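PDB 4CPD: alcohol dehydrogenase from Thermus sp., which probably oxidises alcohols with NAD+ and reduces the corresponding carbonyl compounds with NADH, as a zinc-containing medium-chain dehydrogenase. Local coordinates for residues V56-F61 and G120-L126; V82-A88 and A293-I299; E145-F149 and L311-V317. The contacts are given in a common frame with arbitrary orientation. Residue numbers count along the deposited sequence, not the author numbering.

Interaction 1: residues V56-F61 and G120-L126; sequences VLGHEF and GAQAEIL. With ZN (zinc ion), chain E.
His-59 NE2 binds the zinc ion at 2.3 Å, and a water lies 2.5 Å from ZN, with Cys-38 and Asp-152 as the other protein ligands. This is the active-site metal of the GroES-like catalytic domain of a medium-chain dehydrogenase, and His-59 follows directly on the paired residues 56-58. The segments run side by side in the same direction here, Leu-57 CA 4.4 Å from Gly-120 CA and Gly-58 CA 4.6 Å from Ala-121 CA. Three amides of 120-122 donate to carbonyls of 56-58: Gly-120 N to Val-56 O (2.8 Å, weak), while the next two bonds cross over, Ala-121 N to Gly-58 O (2.7 Å) and Gln-122 N to Leu-57 O (2.9 Å). Gly-58 sits at phi/psi 100/142, where a CB would jam against the preceding carbonyl and strike Gln-122 CG; at Gly-120 a CB would hit Val-56 O and Leu-57 O. Gln-122 (-75/69) centres an inverse gamma turn, with a weak bond from Ala-123 N to Ala-121 O of 2.8 Å. Its extended side chain (m, t) runs beside Gly-58, NE2 3.5 Å from Gly-58 CA, and is hydrogen-bonded to Tyr-330 and Gly-36. Glu-60, beside Cys-38, forms a salt bridge with Lys-340.

Outward lies apolar packing. Val-56 (t) lays CG1 3.9 Å from Ala-123 CB, and Phe-61 CB is 4.0 Å from Ala-121 CB. On strands 60-68 and 125-128, Phe-61 (chi1 p) offers a ring face to Leu-126 (t, p), whose CD2 makes a CH-pi contact 3.6 Å from the ring centroid, 8° off the normal.

Interaction 2: residues V82-A88 and A293-I299; sequences VGPFHIA and ANVHLYI. With NAD (nicotinamide-adenine-dinucleotide), chain G.
The chain of 82-88 runs extended out of Val-82, kinks at Phe-85 (phi/psi -67/-12) and becomes extended again through the weakly bonded strand 86-87. Against it lies the start of helix 295-307, with Pro-84 CA and Val-295 CA 5.8 Å apart.

Apolar contacts centre on Pro-84, whose CB is 3.8 Å from Val-295 CG1 and whose CD is 4.0 Å from Ile-299 CD1. Val-295 and Ile-299, one helical turn apart and both with chi1 t, thus present one side of the helix to the proline. Phe-85 (chi1 p) places CE2 3.7 Å from Val-295 CG2 and 4.1 Å from Ala-293 CB.

The ring-ring contact is between two histidines. His-296 (m) turns its edge toward the face of the His-86 ring (chi1 p) in an offset edge-to-face pair, centroids 4.6 Å apart and planes at 70°; at that edge His-296 CE1 lies 3.1 Å from His-86 O. Pro-84 CG sits over the His-296 face in a CH-pi contact, 3.5 Å from the centroid and 11° off the normal. Tyr-100 also meets this ring.

Among polar contacts, His-296 NE2 has a weak hydrogen bond to Asn-134. Asn-294 points away, and its ND2 is hydrogen-bonded to His-98 O. Ala-293 N donates to NAD O7N at 2.7 Å, while Phe-85 CZ is 3.7 Å from that oxygen.

At 293-299 the chain re-enters the catalytic domain: Ala-293, at the junction, holds the carboxamide, and the helix start packs on the 82-88 loop, at the nicotinamide end of the medium-chain dehydrogenase NAD cleft.

Interaction 3: residues E145-F149 and L311-V317; sequences ERAIF and LQPERIV
Phe-149 (chi1 m) forms the apolar centre, pointing at a short 3-10 segment, 313-316, in the connection between helix 295-307 and strand 319-322 in the C-terminal part of the catalytic domain. Pro-313 CB lies over one ring face in a CH-pi contact, 4.0 Å from the Phe-149 centroid and 23° off the normal, its closest approach being 3.6 Å to Phe-149 CG. At the ring edge Val-317 CG2 (chi1 t) comes within 3.8 Å of Phe-149 CZ. Ile-316 CG1 is 4.5 Å from Phe-149 CE2. The coenzyme domain comes in through Met-183 of helix 179-190, which backs Pro-313 and Ile-316.

The 3-10 turn is set by Ile-316 N to Pro-313 O (3.1 Å) and Val-317 N to Glu-314 O (2.9 Å). It lies against helix 144-147, Arg-146 CA and Glu-314 CA being 5.2 Å apart, with Glu-314 CB 3.6 Å from Glu-145 O.

Arg-146 (t, t, m) reaches along the turn from the helix. Its CG packs 3.8 Å from Pro-313 CD, its CD is 3.6 Å from Leu-311 O, which lies over a guanidinium face, and its NH1 is 3.5 Å from Gln-312 CA. Glu-314 (p, m) curls back to meet it at the partly exposed polar edge, in a salt bridge of 2.5 Å between Arg-146 NH1 and Glu-314 OE2.

From the N terminus, 56-61 and then 82-88 open two loops. Interaction 1 closes the first at 120-126, within the N-terminal part of the catalytic domain. Interaction 2 crosses it, closing only at 293-299 after the chain has run through the structural zinc lobe and all six strands of the Rossmann sheet. Interaction 3 opens at 145-149, in series with interaction 1, and closes at 311-317, crossing interaction 2. Interactions 2 and 3 thus join the N-terminal part of the catalytic domain to the C-terminal part that follows the Rossmann domain. The three touch: His-59 O lies 3.4 Å from Phe-85 CB, Ile-148 CD1 3.7 Å from Phe-61 CA, and Val-82 CG2 3.7 Å from Ala-147 O.

Interaction 1: residues V56-F61 and G120-L126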
loop_
_atom_site.group_PDB
_atom_site.type_symbol
_atom_site.label_atom_id
_atom_site.label_comp_id
_atom_site.label_asym_id
_atom_site.label_seq_id
_atom_site.Cartn_x
_atom_site.Cartn_y
_atom_site.Cartn_z
ATOM N N VAL A 56 -18.256 0.093 -31.056
ATOM C CA VAL A 56 -17.891 1.493 -30.915
ATOM C C VAL A 56 -16.844 1.721 -29.791
ATOM O O VAL A 56 -17.048 1.320 -28.639
ATOM C CB VAL A 56 -19.143 2.335 -30.605
ATOM C CG1 VAL A 56 -18.781 3.816 -30.437
ATOM C CG2 VAL A 56 -20.185 2.162 -31.708
ATOM N N LEU A 57 -15.739 2.384 -30.126
ATOM C CA LEU A 57 -14.623 2.554 -29.197
ATOM C C LEU A 57 -14.694 3.858 -28.408
ATOM O O LEU A 57 -15.505 4.733 -28.717
ATOM C CB LEU A 57 -13.301 2.508 -29.964
ATOM C CG LEU A 57 -13.030 1.203 -30.727
ATOM C CD1 LEU A 57 -11.693 1.280 -31.455
ATOM C CD2 LEU A 57 -13.014 0.005 -29.800
ATOM N N GLY A 58 -13.842 3.966 -27.384
ATOM C CA GLY A 58 -13.620 5.222 -26.653
ATOM C C GLY A 58 -14.350 5.340 -25.321
ATOM O O GLY A 58 -15.490 4.872 -25.177
ATOM N N HIS A 59 -13.683 5.950 -24.333
ATOM C CA HIS A 59 -14.272 6.151 -23.010
ATOM C C HIS A 59 -13.974 7.540 -22.427
ATOM O O HIS A 59 -14.248 7.794 -21.245
ATOM C CB HIS A 59 -13.734 5.085 -22.071
ATOM C CG HIS A 59 -12.254 4.978 -22.115
ATOM N ND1 HIS A 59 -11.615 4.055 -22.911
ATOM C CD2 HIS A 59 -11.289 5.716 -21.525
ATOM C CE1 HIS A 59 -10.312 4.213 -22.784
ATOM N NE2 HIS A 59 -10.091 5.220 -21.955
ATOM N N GLU A 60 -13.397 8.421 -23.246
ATOM C CA GLU A 60 -13.182 9.796 -22.860
ATOM C C GLU A 60 -14.168 10.744 -23.588
ATOM O O GLU A 60 -14.173 10.775 -24.813
ATOM C CB GLU A 60 -11.792 10.187 -23.223
ATOM C CG GLU A 60 -10.685 9.570 -22.393
ATOM C CD GLU A 60 -9.337 9.950 -22.984
ATOM O OE1 GLU A 60 -9.004 9.477 -24.083
ATOM O OE2 GLU A 60 -8.601 10.745 -22.391
ATOM N N PHE A 61 -14.989 11.487 -22.829
ATOM C CA PHE A 61 -15.973 12.368 -23.429
ATOM C C PHE A 61 -16.357 13.577 -22.598
ATOM O O PHE A 61 -16.262 13.585 -21.365
ATOM C CB PHE A 61 -17.240 11.591 -23.702
ATOM C CG PHE A 61 -17.997 11.216 -22.466
ATOM C CD1 PHE A 61 -17.615 10.144 -21.714
ATOM C CD2 PHE A 61 -19.082 11.944 -22.067
ATOM C CE1 PHE A 61 -18.304 9.803 -20.571
ATOM C CE2 PHE A 61 -19.788 11.618 -20.927
ATOM C CZ PHE A 61 -19.395 10.551 -20.170
ATOM N N GLY A 120 -18.992 2.511 -26.950
ATOM C CA GLY A 120 -18.034 3.565 -26.655
ATOM C C GLY A 120 -18.410 5.017 -26.924
ATOM O O GLY A 120 -19.526 5.320 -27.300
ATOM N N ALA A 121 -17.444 5.911 -26.713
ATOM C CA ALA A 121 -17.701 7.338 -26.608
ATOM C C ALA A 121 -17.282 8.103 -27.859
ATOM O O ALA A 121 -17.667 9.271 -28.052
ATOM C CB ALA A 121 -17.009 7.918 -25.364
ATOM N N GLN A 122 -16.471 7.471 -28.691
ATOM C CA GLN A 122 -16.066 8.069 -29.966
ATOM C C GLN A 122 -17.243 7.998 -30.994
ATOM O O GLN A 122 -17.218 7.257 -31.979
ATOM C CB GLN A 122 -14.811 7.368 -30.473
ATOM C CG GLN A 122 -13.599 7.677 -29.611
ATOM C CD GLN A 122 -12.460 6.703 -29.764
ATOM O OE1 GLN A 122 -12.432 5.878 -30.685
ATOM N NE2 GLN A 122 -11.488 6.807 -28.859
ATOM N N ALA A 123 -18.282 8.773 -30.721
ATOM C CA ALA A 123 -19.546 8.659 -31.396
ATOM C C ALA A 123 -20.392 9.873 -31.032
ATOM O O ALA A 123 -20.093 10.589 -30.074
ATOM C CB ALA A 123 -20.242 7.404 -30.955
ATOM N N GLU A 124 -21.457 10.102 -31.788
ATOM C CA GLU A 124 -22.231 11.309 -31.618
ATOM C C GLU A 124 -23.118 11.248 -30.389
ATOM O O GLU A 124 -23.396 12.284 -29.777
ATOM C CB GLU A 124 -23.092 11.570 -32.838
ATOM C CG GLU A 124 -22.324 11.837 -34.111
ATOM C CD GLU A 124 -23.262 12.168 -35.246
ATOM O OE1 GLU A 124 -23.893 13.235 -35.141
ATOM O OE2 GLU A 124 -23.396 11.345 -36.197
ATOM N N ILE A 125 -23.557 10.045 -30.032
ATOM C CA ILE A 125 -24.398 9.840 -28.841
ATOM C C ILE A 125 -23.822 8.748 -27.928
ATOM O O ILE A 125 -23.358 7.699 -28.404
ATOM C CB ILE A 125 -25.849 9.419 -29.206
ATOM C CG1 ILE A 125 -26.463 10.333 -30.274
ATOM C CG2 ILE A 125 -26.741 9.406 -27.958
ATOM C CD1 ILE A 125 -26.751 11.740 -29.798
ATOM N N LEU A 126 -23.893 8.984 -26.621
ATOM C CA LEU A 126 -23.478 7.999 -25.639
ATOM C C LEU A 126 -24.599 7.697 -24.646
ATOM O O LEU A 126 -25.221 8.617 -24.139
ATOM C CB LEU A 126 -22.250 8.515 -24.907
ATOM C CG LEU A 126 -21.560 7.567 -23.924
ATOM C CD1 LEU A 126 -20.905 6.434 -24.688
ATOM C CD2 LEU A 126 -20.538 8.347 -23.090
HETATM ZN ZN ZN E . -8.453 6.042 -20.631
HETATM O O HOH W 1 -8.214 4.288 -18.899
#

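Interaction 2: residues V82-A88 and A293-I299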
loop_
_atom_site.group_PDB
_atom_site.type_symbol
_atom_site.label_atom_id
_atom_site.label_comp_id
_atom_site.label_asym_id
_atom_site.label_seq_id
_atom_site.Cartn_x
_atom_site.Cartn_y
_atom_site.Cartn_z
ATOM N N VAL A 82 -19.652 15.749 -17.966
ATOM C CA VAL A 82 -18.550 14.869 -18.132
ATOM C C VAL A 82 -18.756 13.666 -17.164
ATOM O O VAL A 82 -19.567 13.712 -16.222
ATOM C CB VAL A 82 -17.269 15.625 -17.877
ATOM C CG1 VAL A 82 -17.059 15.807 -16.390
ATOM C CG2 VAL A 82 -16.082 14.876 -18.467
ATOM N N GLY A 83 -18.076 12.562 -17.415
ATOM C CA GLY A 83 -18.275 11.377 -16.575
ATOM C C GLY A 83 -17.032 10.533 -16.544
ATOM O O GLY A 83 -16.220 10.610 -17.460
ATOM N N PRO A 84 -16.868 9.740 -15.486
ATOM C CA PRO A 84 -15.800 8.747 -15.416
ATOM C C PRO A 84 -15.826 7.756 -16.578
ATOM O O PRO A 84 -16.882 7.398 -17.066
ATOM C CB PRO A 84 -16.110 7.993 -14.135
ATOM C CG PRO A 84 -16.832 8.982 -13.304
ATOM C CD PRO A 84 -17.694 9.725 -14.271
ATOM N N PHE A 85 -14.654 7.317 -17.002
ATOM C CA PHE A 85 -14.545 6.321 -18.029
ATOM C C PHE A 85 -15.070 4.952 -17.619
ATOM O O PHE A 85 -15.213 4.080 -18.449
ATOM C CB PHE A 85 -13.094 6.206 -18.482
ATOM C CG PHE A 85 -12.173 5.544 -17.494
ATOM C CD1 PHE A 85 -12.022 4.158 -17.470
ATOM C CD2 PHE A 85 -11.384 6.310 -16.651
ATOM C CE1 PHE A 85 -11.130 3.554 -16.595
ATOM C CE2 PHE A 85 -10.502 5.703 -15.766
ATOM C CZ PHE A 85 -10.373 4.326 -15.744
ATOM N N HIS A 86 -15.332 4.753 -16.349
ATOM C CA HIS A 86 -15.820 3.493 -15.906
ATOM C C HIS A 86 -17.113 3.731 -15.141
ATOM O O HIS A 86 -17.255 4.727 -14.481
ATOM C CB HIS A 86 -14.767 2.796 -15.043
ATOM C CG HIS A 86 -14.484 3.502 -13.755
ATOM N ND1 HIS A 86 -13.614 4.562 -13.667
ATOM C CD2 HIS A 86 -14.950 3.295 -12.500
ATOM C CE1 HIS A 86 -13.548 4.972 -12.413
ATOM N NE2 HIS A 86 -14.359 4.233 -11.687
ATOM N N ILE A 87 -18.042 2.786 -15.219
ATOM C CA ILE A 87 -19.369 2.978 -14.674
ATOM C C ILE A 87 -19.522 2.221 -13.391
ATOM O O ILE A 87 -18.787 1.284 -13.133
ATOM C CB ILE A 87 -20.480 2.548 -15.662
ATOM C CG1 ILE A 87 -20.439 1.039 -15.935
ATOM C CG2 ILE A 87 -20.312 3.258 -16.989
ATOM C CD1 ILE A 87 -21.779 0.474 -16.388
ATOM N N ALA A 88 -20.512 2.636 -12.615
ATOM C CA ALA A 88 -20.712 2.162 -11.274
ATOM C C ALA A 88 -22.172 2.291 -10.935
ATOM O O ALA A 88 -22.840 3.174 -11.442
ATOM C CB ALA A 88 -19.875 2.948 -10.289
ATOM N N ALA A 293 -8.141 3.278 -11.752
ATOM C CA ALA A 293 -8.579 4.512 -11.109
ATOM C C ALA A 293 -9.922 4.393 -10.528
ATOM O O ALA A 293 -10.744 3.649 -11.028
ATOM C CB ALA A 293 -8.602 5.618 -12.118
ATOM N N ASN A 294 -10.161 5.151 -9.476
ATOM C CA ASN A 294 -11.477 5.215 -8.829
ATOM C C ASN A 294 -11.951 6.652 -8.996
ATOM O O ASN A 294 -12.124 7.433 -8.048
ATOM C CB ASN A 294 -11.366 4.814 -7.366
ATOM C CG ASN A 294 -12.684 4.881 -6.640
ATOM O OD1 ASN A 294 -13.747 4.827 -7.245
ATOM N ND2 ASN A 294 -12.628 4.997 -5.334
ATOM N N VAL A 295 -12.150 6.989 -10.255
ATOM C CA VAL A 295 -12.412 8.354 -10.676
ATOM C C VAL A 295 -13.503 9.058 -9.894
ATOM O O VAL A 295 -13.355 10.233 -9.553
ATOM C CB VAL A 295 -12.763 8.401 -12.163
ATOM C CG1 VAL A 295 -13.115 9.819 -12.578
ATOM C CG2 VAL A 295 -11.598 7.877 -13.007
ATOM N N HIS A 296 -14.578 8.352 -9.607
ATOM C CA HIS A 296 -15.726 8.957 -8.920
ATOM C C HIS A 296 -15.338 9.582 -7.593
ATOM O O HIS A 296 -15.924 10.563 -7.183
ATOM C CB HIS A 296 -16.807 7.927 -8.644
ATOM C CG HIS A 296 -17.283 7.207 -9.863
ATOM N ND1 HIS A 296 -16.483 6.333 -10.566
ATOM C CD2 HIS A 296 -18.478 7.226 -10.503
ATOM C CE1 HIS A 296 -17.161 5.838 -11.579
ATOM N NE2 HIS A 296 -18.370 6.371 -11.570
ATOM N N LEU A 297 -14.360 8.982 -6.911
ATOM C CA LEU A 297 -13.966 9.453 -5.618
ATOM C C LEU A 297 -13.361 10.862 -5.715
ATOM O O LEU A 297 -13.517 11.630 -4.800
ATOM C CB LEU A 297 -12.965 8.476 -4.981
ATOM C CG LEU A 297 -12.728 8.694 -3.465
ATOM C CD1 LEU A 297 -13.998 8.465 -2.693
ATOM C CD2 LEU A 297 -11.626 7.780 -2.937
ATOM N N TYR A 298 -12.692 11.171 -6.831
ATOM C CA TYR A 298 -11.903 12.378 -6.991
ATOM C C TYR A 298 -12.495 13.414 -7.926
ATOM O O TYR A 298 -12.102 14.560 -7.901
ATOM C CB TYR A 298 -10.529 11.984 -7.522
ATOM C CG TYR A 298 -9.858 10.957 -6.636
ATOM C CD1 TYR A 298 -9.498 11.283 -5.333
ATOM C CD2 TYR A 298 -9.597 9.667 -7.090
ATOM C CE1 TYR A 298 -8.898 10.357 -4.512
ATOM C CE2 TYR A 298 -9.005 8.732 -6.270
ATOM C CZ TYR A 298 -8.665 9.087 -4.989
ATOM O OH TYR A 298 -8.070 8.191 -4.166
ATOM N N ILE A 299 -13.432 13.022 -8.764
ATOM C CA ILE A 299 -13.859 13.880 -9.866
ATOM C C ILE A 299 -14.380 15.247 -9.422
ATOM O O ILE A 299 -14.145 16.216 -10.092
ATOM C CB ILE A 299 -14.908 13.171 -10.743
ATOM C CG1 ILE A 299 -15.083 13.907 -12.059
ATOM C CG2 ILE A 299 -16.248 13.072 -10.020
ATOM C CD1 ILE A 299 -15.847 13.097 -13.073
HETATM P PA NAD G . 1.134 6.380 -23.462
HETATM O O1A NAD G . 0.669 7.458 -24.444
HETATM O O2A NAD G . 1.517 5.002 -23.993
HETATM O O5B NAD G . 2.337 6.880 -22.501
HETATM C C5B NAD G . 3.354 5.977 -22.068
HETATM C C4B NAD G . 4.666 6.730 -21.870
HETATM O O4B NAD G . 5.594 5.912 -21.145
HETATM C C3B NAD G . 5.310 7.087 -23.215
HETATM O O3B NAD G . 5.826 8.427 -23.253
HETATM C C2B NAD G . 6.455 6.121 -23.330
HETATM O O2B NAD G . 7.532 6.658 -24.103
HETATM C C1B NAD G . 6.820 5.925 -21.871
HETATM N N9A NAD G . 7.548 4.667 -21.701
HETATM C C8A NAD G . 7.221 3.496 -22.283
HETATM N N7A NAD G . 8.119 2.552 -21.912
HETATM C C5A NAD G . 9.021 3.127 -21.083
HETATM C C6A NAD G . 10.213 2.691 -20.328
HETATM N N6A NAD G . 10.596 1.407 -20.415
HETATM N N1A NAD G . 10.894 3.591 -19.571
HETATM C C2A NAD G . 10.500 4.877 -19.488
HETATM N N3A NAD G . 9.416 5.342 -20.154
HETATM C C4A NAD G . 8.649 4.533 -20.948
HETATM O O3 NAD G . -0.031 6.109 -22.367
HETATM P PN NAD G . -0.817 7.169 -21.425
HETATM O O1N NAD G . -1.992 7.631 -22.264
HETATM O O2N NAD G . 0.151 8.124 -20.718
HETATM O O5D NAD G . -1.330 6.181 -20.252
HETATM C C5D NAD G . -0.380 5.834 -19.225
HETATM C C4D NAD G . -0.516 4.425 -18.655
HETATM O O4D NAD G . -1.513 4.456 -17.623
HETATM C C3D NAD G . -0.963 3.370 -19.668
HETATM O O3D NAD G . -0.361 2.114 -19.309
HETATM C C2D NAD G . -2.487 3.361 -19.524
HETATM O O2D NAD G . -3.159 2.161 -19.983
HETATM C C1D NAD G . -2.604 3.595 -18.016
HETATM N N1N NAD G . -3.906 4.131 -17.585
HETATM C C2N NAD G . -4.376 3.590 -16.457
HETATM C C3N NAD G . -5.589 3.977 -15.906
HETATM C C7N NAD G . -5.983 3.296 -14.627
HETATM O O7N NAD G . -7.154 3.164 -14.311
HETATM N N7N NAD G . -4.988 2.858 -13.831
HETATM C C4N NAD G . -6.342 4.974 -16.549
HETATM C C5N NAD G . -5.842 5.536 -17.730
HETATM C C6N NAD G . -4.609 5.095 -18.237
#

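Interaction 3: residues E145-F149 and L311-V317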
loop_
_atom_site.group_PDB
_atom_site.type_symbol
_atom_site.label_atom_id
_atom_site.label_comp_id
_atom_site.label_asym_id
_atom_site.label_seq_id
_atom_site.Cartn_x
_atom_site.Cartn_y
_atom_site.Cartn_z
ATOM N N GLU A 145 -13.029 21.388 -23.340
ATOM C CA GLU A 145 -11.738 20.799 -23.661
ATOM C C GLU A 145 -10.873 20.673 -22.430
ATOM O O GLU A 145 -9.962 19.868 -22.390
ATOM C CB GLU A 145 -11.006 21.545 -24.798
ATOM C CG GLU A 145 -10.582 22.980 -24.540
ATOM C CD GLU A 145 -11.707 24.017 -24.655
ATOM O OE1 GLU A 145 -12.920 23.666 -24.704
ATOM O OE2 GLU A 145 -11.372 25.220 -24.659
ATOM N N ARG A 146 -11.149 21.476 -21.412
ATOM C CA ARG A 146 -10.450 21.328 -20.129
ATOM C C ARG A 146 -11.130 20.231 -19.335
ATOM O O ARG A 146 -10.458 19.355 -18.796
ATOM C CB ARG A 146 -10.476 22.634 -19.324
ATOM C CG ARG A 146 -9.333 22.751 -18.331
ATOM C CD ARG A 146 -9.611 23.670 -17.140
ATOM N NE ARG A 146 -9.290 25.123 -17.150
ATOM C CZ ARG A 146 -8.287 25.760 -17.769
ATOM N NH1 ARG A 146 -7.411 25.159 -18.550
ATOM N NH2 ARG A 146 -8.179 27.061 -17.594
ATOM N N ALA A 147 -12.465 20.280 -19.296
ATOM C CA ALA A 147 -13.257 19.372 -18.470
ATOM C C ALA A 147 -13.052 17.915 -18.813
ATOM O O ALA A 147 -13.100 17.052 -17.920
ATOM C CB ALA A 147 -14.745 19.700 -18.552
ATOM N N ILE A 148 -12.851 17.620 -20.085
ATOM C CA ILE A 148 -12.852 16.215 -20.499
ATOM C C ILE A 148 -11.851 15.359 -19.710
ATOM O O ILE A 148 -12.122 14.213 -19.401
ATOM C CB ILE A 148 -12.665 16.049 -22.015
ATOM C CG1 ILE A 148 -12.734 14.574 -22.402
ATOM C CG2 ILE A 148 -11.347 16.642 -22.485
ATOM C CD1 ILE A 148 -12.919 14.361 -23.883
ATOM N N PHE A 149 -10.748 15.951 -19.315
ATOM C CA PHE A 149 -9.684 15.236 -18.604
ATOM C C PHE A 149 -10.070 14.724 -17.219
ATOM O O PHE A 149 -9.557 13.699 -16.746
ATOM C CB PHE A 149 -8.471 16.117 -18.526
ATOM C CG PHE A 149 -7.890 16.409 -19.867
ATOM C CD1 PHE A 149 -8.358 17.439 -20.645
ATOM C CD2 PHE A 149 -6.935 15.587 -20.388
ATOM C CE1 PHE A 149 -7.830 17.676 -21.906
ATOM C CE2 PHE A 149 -6.390 15.823 -21.643
ATOM C CZ PHE A 149 -6.839 16.878 -22.404
ATOM N N LEU A 311 -5.387 23.971 -12.703
ATOM C CA LEU A 311 -4.886 22.972 -13.641
ATOM C C LEU A 311 -5.377 23.229 -15.057
ATOM O O LEU A 311 -6.551 23.579 -15.310
ATOM C CB LEU A 311 -5.329 21.584 -13.183
ATOM C CG LEU A 311 -4.731 21.095 -11.865
ATOM C CD1 LEU A 311 -5.438 19.847 -11.375
ATOM C CD2 LEU A 311 -3.255 20.832 -12.054
ATOM N N GLN A 312 -4.480 22.990 -15.996
ATOM C CA GLN A 312 -4.733 23.284 -17.401
ATOM C C GLN A 312 -4.307 22.122 -18.267
ATOM O O GLN A 312 -3.404 22.240 -19.078
ATOM C CB GLN A 312 -3.977 24.549 -17.783
ATOM C CG GLN A 312 -4.096 25.611 -16.711
ATOM C CD GLN A 312 -3.627 26.953 -17.191
ATOM O OE1 GLN A 312 -2.593 27.060 -17.859
ATOM N NE2 GLN A 312 -4.384 28.000 -16.850
ATOM N N PRO A 313 -4.975 20.989 -18.098
ATOM C CA PRO A 313 -4.553 19.794 -18.812
ATOM C C PRO A 313 -4.641 19.891 -20.320
ATOM O O PRO A 313 -3.855 19.254 -20.995
ATOM C CB PRO A 313 -5.554 18.736 -18.334
ATOM C CG PRO A 313 -6.776 19.511 -17.908
ATOM C CD PRO A 313 -6.222 20.782 -17.324
ATOM N N GLU A 314 -5.596 20.658 -20.845
ATOM C CA GLU A 314 -5.756 20.798 -22.315
ATOM C C GLU A 314 -4.483 21.271 -23.046
ATOM O O GLU A 314 -4.334 21.024 -24.241
ATOM C CB GLU A 314 -6.943 21.715 -22.702
ATOM C CG GLU A 314 -6.687 23.212 -22.561
ATOM C CD GLU A 314 -6.772 23.686 -21.129
ATOM O OE1 GLU A 314 -6.848 22.836 -20.188
ATOM O OE2 GLU A 314 -6.773 24.919 -20.948
ATOM N N ARG A 315 -3.562 21.909 -22.337
ATOM C CA ARG A 315 -2.308 22.295 -22.955
ATOM C C ARG A 315 -1.564 21.121 -23.608
ATOM O O ARG A 315 -0.722 21.319 -24.467
ATOM C CB ARG A 315 -1.368 22.961 -21.945
ATOM C CG ARG A 315 -1.987 24.024 -21.071
ATOM C CD ARG A 315 -0.926 24.975 -20.553
ATOM N NE ARG A 315 -0.675 26.014 -21.557
ATOM C CZ ARG A 315 -1.022 27.299 -21.458
ATOM N NH1 ARG A 315 -1.622 27.772 -20.366
ATOM N NH2 ARG A 315 -0.755 28.130 -22.464
ATOM N N ILE A 316 -1.825 19.898 -23.203
ATOM C CA ILE A 316 -1.073 18.791 -23.795
ATOM C C ILE A 316 -1.689 18.291 -25.095
ATOM O O ILE A 316 -1.095 17.473 -25.784
ATOM C CB ILE A 316 -0.866 17.607 -22.830
ATOM C CG1 ILE A 316 -2.151 16.812 -22.653
ATOM C CG2 ILE A 316 -0.352 18.111 -21.485
ATOM C CD1 ILE A 316 -1.863 15.354 -22.374
ATOM N N VAL A 317 -2.862 18.793 -25.445
ATOM C CA VAL A 317 -3.504 18.392 -26.698
ATOM C C VAL A 317 -2.666 18.876 -27.894
ATOM O O VAL A 317 -2.515 20.082 -28.105
ATOM C CB VAL A 317 -4.936 18.945 -26.825
ATOM C CG1 VAL A 317 -5.542 18.497 -28.145
ATOM C CG2 VAL A 317 -5.774 18.456 -25.668
#